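Local structure of putative non-ribosomal peptide synthetase (Actinomadura parvosata subsp. kistnae, 6M7L) at residues P121-H133 against Q142-D154. The protein probably serves as a catalytically inactive, condensation-like X-domain that recruits cytochrome P450 enzymes to a non-ribosomal peptide synthetase assembly line. Sequence-based numbering, arbitrary orientation.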
loop_
_atom_site.group_PDB
_atom_site.type_symbol
_atom_site.label_atom_id
_atom_site.label_comp_id
_atom_site.label_asym_id
_atom_site.label_seq_id
_atom_site.Cartn_x
_atom_site.Cartn_y
_atom_site.Cartn_z
ATOM N N PRO A 121 -27.468 7.876 12.416
ATOM C CA PRO A 121 -27.310 6.669 13.233
ATOM C C PRO A 121 -27.773 5.419 12.501
ATOM O O PRO A 121 -28.573 5.465 11.564
ATOM C CB PRO A 121 -28.193 6.948 14.456
ATOM C CG PRO A 121 -28.435 8.437 14.440
ATOM C CD PRO A 121 -28.441 8.814 12.995
ATOM N N PHE A 122 -27.244 4.285 12.949
ATOM C CA PHE A 122 -27.659 2.976 12.472
ATOM C C PHE A 122 -28.611 2.338 13.476
ATOM O O PHE A 122 -28.413 2.441 14.690
ATOM C CB PHE A 122 -26.458 2.048 12.264
ATOM C CG PHE A 122 -25.609 2.389 11.073
ATOM C CD1 PHE A 122 -24.499 3.206 11.208
ATOM C CD2 PHE A 122 -25.902 1.866 9.824
ATOM C CE1 PHE A 122 -23.706 3.511 10.116
ATOM C CE2 PHE A 122 -25.110 2.167 8.726
ATOM C CZ PHE A 122 -24.012 2.990 8.874
ATOM N N ASP A 123 -29.645 1.679 12.962
ATOM C CA ASP A 123 -30.488 0.794 13.764
ATOM C C ASP A 123 -29.947 -0.615 13.549
ATOM O O ASP A 123 -30.423 -1.362 12.694
ATOM C CB ASP A 123 -31.955 0.913 13.371
ATOM C CG ASP A 123 -32.845 -0.046 14.143
ATOM O OD1 ASP A 123 -32.326 -0.764 15.027
ATOM O OD2 ASP A 123 -34.061 -0.086 13.865
ATOM N N LEU A 124 -28.935 -0.977 14.341
ATOM C CA LEU A 124 -28.219 -2.232 14.145
ATOM C C LEU A 124 -29.094 -3.464 14.335
ATOM O O LEU A 124 -28.669 -4.563 13.959
ATOM C CB LEU A 124 -27.022 -2.297 15.097
ATOM C CG LEU A 124 -25.960 -1.216 14.880
ATOM C CD1 LEU A 124 -24.837 -1.348 15.897
ATOM C CD2 LEU A 124 -25.414 -1.286 13.461
ATOM N N THR A 125 -30.294 -3.320 14.904
ATOM C CA THR A 125 -31.178 -4.472 15.041
ATOM C C THR A 125 -31.830 -4.848 13.718
ATOM O O THR A 125 -32.047 -6.035 13.457
ATOM C CB THR A 125 -32.254 -4.202 16.096
ATOM O OG1 THR A 125 -33.095 -3.126 15.665
ATOM C CG2 THR A 125 -31.615 -3.842 17.430
ATOM N N GLY A 126 -32.136 -3.866 12.873
ATOM C CA GLY A 126 -32.788 -4.146 11.608
ATOM C C GLY A 126 -32.115 -3.533 10.397
ATOM O O GLY A 126 -32.785 -3.199 9.413
ATOM N N GLU A 127 -30.792 -3.387 10.444
ATOM C CA GLU A 127 -30.043 -2.810 9.337
ATOM C C GLU A 127 -28.655 -3.426 9.290
ATOM O O GLU A 127 -28.062 -3.733 10.329
ATOM C CB GLU A 127 -29.910 -1.290 9.463
ATOM C CG GLU A 127 -31.087 -0.491 8.949
ATOM C CD GLU A 127 -30.911 0.992 9.207
ATOM O OE1 GLU A 127 -29.874 1.372 9.795
ATOM O OE2 GLU A 127 -31.807 1.775 8.828
ATOM N N VAL A 128 -28.137 -3.589 8.077
ATOM C CA VAL A 128 -26.743 -3.991 7.901
ATOM C C VAL A 128 -25.877 -2.824 8.361
ATOM O O VAL A 128 -26.300 -1.662 8.264
ATOM C CB VAL A 128 -26.444 -4.401 6.450
ATOM C CG1 VAL A 128 -27.325 -5.567 6.050
ATOM C CG2 VAL A 128 -26.628 -3.226 5.501
ATOM N N PRO A 129 -24.677 -3.077 8.868
ATOM C CA PRO A 129 -23.926 -2.011 9.545
ATOM C C PRO A 129 -23.104 -1.135 8.612
ATOM O O PRO A 129 -22.060 -0.614 9.018
ATOM C CB PRO A 129 -23.029 -2.792 10.510
ATOM C CG PRO A 129 -22.782 -4.081 9.796
ATOM C CD PRO A 129 -24.005 -4.383 8.977
ATOM N N TRP A 130 -23.551 -0.957 7.371
ATOM C CA TRP A 130 -22.887 -0.006 6.492
ATOM C C TRP A 130 -23.855 0.438 5.406
ATOM O O TRP A 130 -24.882 -0.199 5.162
ATOM C CB TRP A 130 -21.601 -0.587 5.885
ATOM C CG TRP A 130 -21.799 -1.664 4.865
ATOM C CD1 TRP A 130 -22.620 -2.750 4.960
ATOM C CD2 TRP A 130 -21.134 -1.774 3.601
ATOM N NE1 TRP A 130 -22.519 -3.519 3.826
ATOM C CE2 TRP A 130 -21.612 -2.942 2.978
ATOM C CE3 TRP A 130 -20.186 -0.992 2.933
ATOM C CZ2 TRP A 130 -21.170 -3.353 1.721
ATOM C CZ3 TRP A 130 -19.753 -1.396 1.685
ATOM C CH2 TRP A 130 -20.244 -2.566 1.092
ATOM N N ARG A 131 -23.511 1.553 4.768
ATOM C CA ARG A 131 -24.341 2.143 3.729
ATOM C C ARG A 131 -23.472 3.058 2.877
ATOM O O ARG A 131 -22.361 3.427 3.264
ATOM C CB ARG A 131 -25.520 2.913 4.328
ATOM C CG ARG A 131 -25.116 3.854 5.442
ATOM C CD ARG A 131 -26.236 4.803 5.827
ATOM N NE ARG A 131 -25.686 6.005 6.441
ATOM C CZ ARG A 131 -25.642 6.235 7.748
ATOM N NH1 ARG A 131 -26.138 5.350 8.603
ATOM N NH2 ARG A 131 -25.103 7.359 8.197
ATOM N N ALA A 132 -23.996 3.420 1.710
ATOM C CA ALA A 132 -23.269 4.225 0.742
ATOM C C ALA A 132 -24.143 5.371 0.258
ATOM O O ALA A 132 -25.344 5.197 0.034
ATOM C CB ALA A 132 -22.808 3.380 -0.451
ATOM N N HIS A 133 -23.529 6.541 0.092
ATOM C CA HIS A 133 -24.222 7.741 -0.364
ATOM C C HIS A 133 -23.480 8.286 -1.575
ATOM O O HIS A 133 -22.361 8.795 -1.444
ATOM C CB HIS A 133 -24.301 8.788 0.745
ATOM C CG HIS A 133 -24.714 8.229 2.070
ATOM N ND1 HIS A 133 -26.013 8.280 2.528
ATOM C CD2 HIS A 133 -23.999 7.600 3.032
ATOM C CE1 HIS A 133 -26.079 7.708 3.718
ATOM N NE2 HIS A 133 -24.872 7.289 4.047
ATOM N N GLN A 142 -18.412 12.395 -9.611
ATOM C CA GLN A 142 -19.264 12.113 -8.469
ATOM C C GLN A 142 -18.390 12.004 -7.229
ATOM O O GLN A 142 -17.167 11.869 -7.317
ATOM C CB GLN A 142 -20.068 10.814 -8.646
ATOM C CG GLN A 142 -20.670 10.595 -10.030
ATOM C CD GLN A 142 -19.683 9.990 -11.010
ATOM O OE1 GLN A 142 -18.551 9.670 -10.651
ATOM N NE2 GLN A 142 -20.110 9.830 -12.259
ATOM N N VAL A 143 -19.028 12.056 -6.064
ATOM C CA VAL A 143 -18.363 11.778 -4.796
ATOM C C VAL A 143 -19.142 10.687 -4.079
ATOM O O VAL A 143 -20.353 10.820 -3.865
ATOM C CB VAL A 143 -18.230 13.035 -3.919
ATOM C CG1 VAL A 143 -17.893 12.645 -2.485
ATOM C CG2 VAL A 143 -17.151 13.942 -4.479
ATOM N N LEU A 144 -18.448 9.608 -3.727
ATOM C CA LEU A 144 -19.037 8.461 -3.053
ATOM C C LEU A 144 -18.623 8.468 -1.591
ATOM O O LEU A 144 -17.437 8.617 -1.279
ATOM C CB LEU A 144 -18.600 7.152 -3.711
ATOM C CG LEU A 144 -19.037 5.882 -2.979
ATOM C CD1 LEU A 144 -20.554 5.763 -2.998
ATOM C CD2 LEU A 144 -18.380 4.645 -3.582
ATOM N N LEU A 145 -19.598 8.313 -0.703
ATOM C CA LEU A 145 -19.354 8.198 0.726
ATOM C C LEU A 145 -19.755 6.803 1.177
ATOM O O LEU A 145 -20.851 6.334 0.856
ATOM C CB LEU A 145 -20.135 9.252 1.515
ATOM C CG LEU A 145 -20.127 9.096 3.040
ATOM C CD1 LEU A 145 -18.735 9.326 3.614
ATOM C CD2 LEU A 145 -21.134 10.036 3.678
ATOM N N VAL A 146 -18.863 6.142 1.905
ATOM C CA VAL A 146 -19.135 4.841 2.500
ATOM C C VAL A 146 -19.021 5.003 4.006
ATOM O O VAL A 146 -17.975 5.430 4.512
ATOM C CB VAL A 146 -18.175 3.757 1.986
ATOM C CG1 VAL A 146 -18.461 2.426 2.677
ATOM C CG2 VAL A 146 -18.290 3.618 0.473
ATOM N N VAL A 147 -20.097 4.684 4.717
ATOM C CA VAL A 147 -20.129 4.728 6.173
ATOM C C VAL A 147 -20.313 3.307 6.677
ATOM O O VAL A 147 -21.120 2.546 6.132
ATOM C CB VAL A 147 -21.254 5.646 6.689
ATOM C CG1 VAL A 147 -21.156 5.812 8.198
ATOM C CG2 VAL A 147 -21.203 6.996 5.990
ATOM N N ALA A 148 -19.553 2.944 7.707
ATOM C CA ALA A 148 -19.659 1.630 8.323
ATOM C C ALA A 148 -19.598 1.793 9.832
ATOM O O ALA A 148 -18.715 2.486 10.345
ATOM C CB ALA A 148 -18.545 0.694 7.840
ATOM N N HIS A 149 -20.536 1.169 10.538
ATOM C CA HIS A 149 -20.542 1.262 11.990
ATOM C C HIS A 149 -19.339 0.523 12.562
ATOM O O HIS A 149 -18.918 -0.511 12.034
ATOM C CB HIS A 149 -21.840 0.690 12.559
ATOM C CG HIS A 149 -22.120 1.130 13.962
ATOM N ND1 HIS A 149 -21.470 0.595 15.053
ATOM C CD2 HIS A 149 -22.964 2.069 14.449
ATOM C CE1 HIS A 149 -21.907 1.181 16.153
ATOM N NE2 HIS A 149 -22.814 2.080 15.814
ATOM N N ARG A 150 -18.777 1.062 13.646
ATOM C CA ARG A 150 -17.574 0.465 14.220
ATOM C C ARG A 150 -17.836 -0.883 14.879
ATOM O O ARG A 150 -16.883 -1.526 15.333
ATOM C CB ARG A 150 -16.933 1.425 15.223
ATOM C CG ARG A 150 -16.524 2.761 14.622
ATOM C CD ARG A 150 -15.767 3.619 15.625
ATOM N NE ARG A 150 -14.414 3.917 15.163
ATOM C CZ ARG A 150 -14.087 4.996 14.460
ATOM N NH1 ARG A 150 -12.830 5.184 14.078
ATOM N NH2 ARG A 150 -15.012 5.889 14.143
ATOM N N ILE A 151 -19.097 -1.323 14.943
ATOM C CA ILE A 151 -19.395 -2.687 15.359
ATOM C C ILE A 151 -18.980 -3.683 14.287
ATOM O O ILE A 151 -18.846 -4.879 14.568
ATOM C CB ILE A 151 -20.896 -2.825 15.686
ATOM C CG1 ILE A 151 -21.164 -4.083 16.514
ATOM C CG2 ILE A 151 -21.720 -2.855 14.409
ATOM C CD1 ILE A 151 -22.617 -4.254 16.903
ATOM N N ALA A 152 -18.760 -3.212 13.059
ATOM C CA ALA A 152 -18.411 -4.072 11.943
ATOM C C ALA A 152 -17.087 -3.733 11.285
ATOM O O ALA A 152 -16.540 -4.586 10.578
ATOM C CB ALA A 152 -19.505 -4.025 10.868
ATOM N N ALA A 153 -16.556 -2.532 11.492
ATOM C CA ALA A 153 -15.381 -2.084 10.760
ATOM C C ALA A 153 -14.529 -1.203 11.659
ATOM O O ALA A 153 -15.055 -0.318 12.342
ATOM C CB ALA A 153 -15.789 -1.320 9.495
ATOM N N ASP A 154 -13.222 -1.447 11.661
ATOM C CA ASP A 154 -12.284 -0.619 12.399
ATOM C C ASP A 154 -11.616 0.366 11.437
ATOM O O ASP A 154 -12.036 0.523 10.285
ATOM C CB ASP A 154 -11.268 -1.493 13.144
ATOM C CG ASP A 154 -10.442 -2.374 12.218
ATOM O OD1 ASP A 154 -10.659 -2.344 10.988
ATOM O OD2 ASP A 154 -9.565 -3.106 12.728
#
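With CG opposite the backbone N (chi1 -162°), the His149 ring turns toward Leu124, whose own CG lies opposite its carbonyl carbon (chi1 -63°) and carries CD1 over the imidazole. This CH-pi contact is almost perpendicular: Leu124 CD1 sits 3.9 Å from the His149 ring centroid, 8° off the normal. Leu124 CD1 also meets Ile151 CG2 tip to tip at 3.8 Å. In the imidazole plane, Ile151 N donates to His149 ND1 at 3.1 Å, fixing the ring's rotation, while Phe122 CD1 approaches the edge. His45 on strand 45-53 and Met31 on helix 26-34 add to this surround. Near the strand end, Pro129 CG packs on Ala152 CB, and Pro129 O accepts from His149 N at 2.8 Å. Replacing His149 by alanine removes the imidazole and is likely to leave Ile151 N without its side-chain acceptor and a gap beside Leu124 CD1 and Phe122.

The ladder continues with paired backbone bonds between Arg131 and Val147 and between His133 and Leu145. On one sheet face, Val146 CG1 touches the edge of the Trp130 indole at CE3 (3.8 Å), and the CB atoms of Trp130 and Ala148 meet. On the other, Val147 CG1 lies against one face of the Arg131 guanidinium, toward its rim, and reaches Phe122 CE1 at 3.9 Å; Arg131 NH1 sits over the centre of the Phe122 ring. Arg131 NE donates in plane to His133 NE2 (2.8 Å); Arg131 NH2 is taken by the carbonyls of Arg117 and Arg120, and His133 ND1 binds Glu101. The second strand of this antiparallel hairpin of the condensation-domain fold ends at His149 and runs into the loop to Asp154, where HHxxxDG of canonical condensation domains appears to have become HRxxxDE, with Arg150 at the second histidine, consistent with a P450-recruiting X-domain.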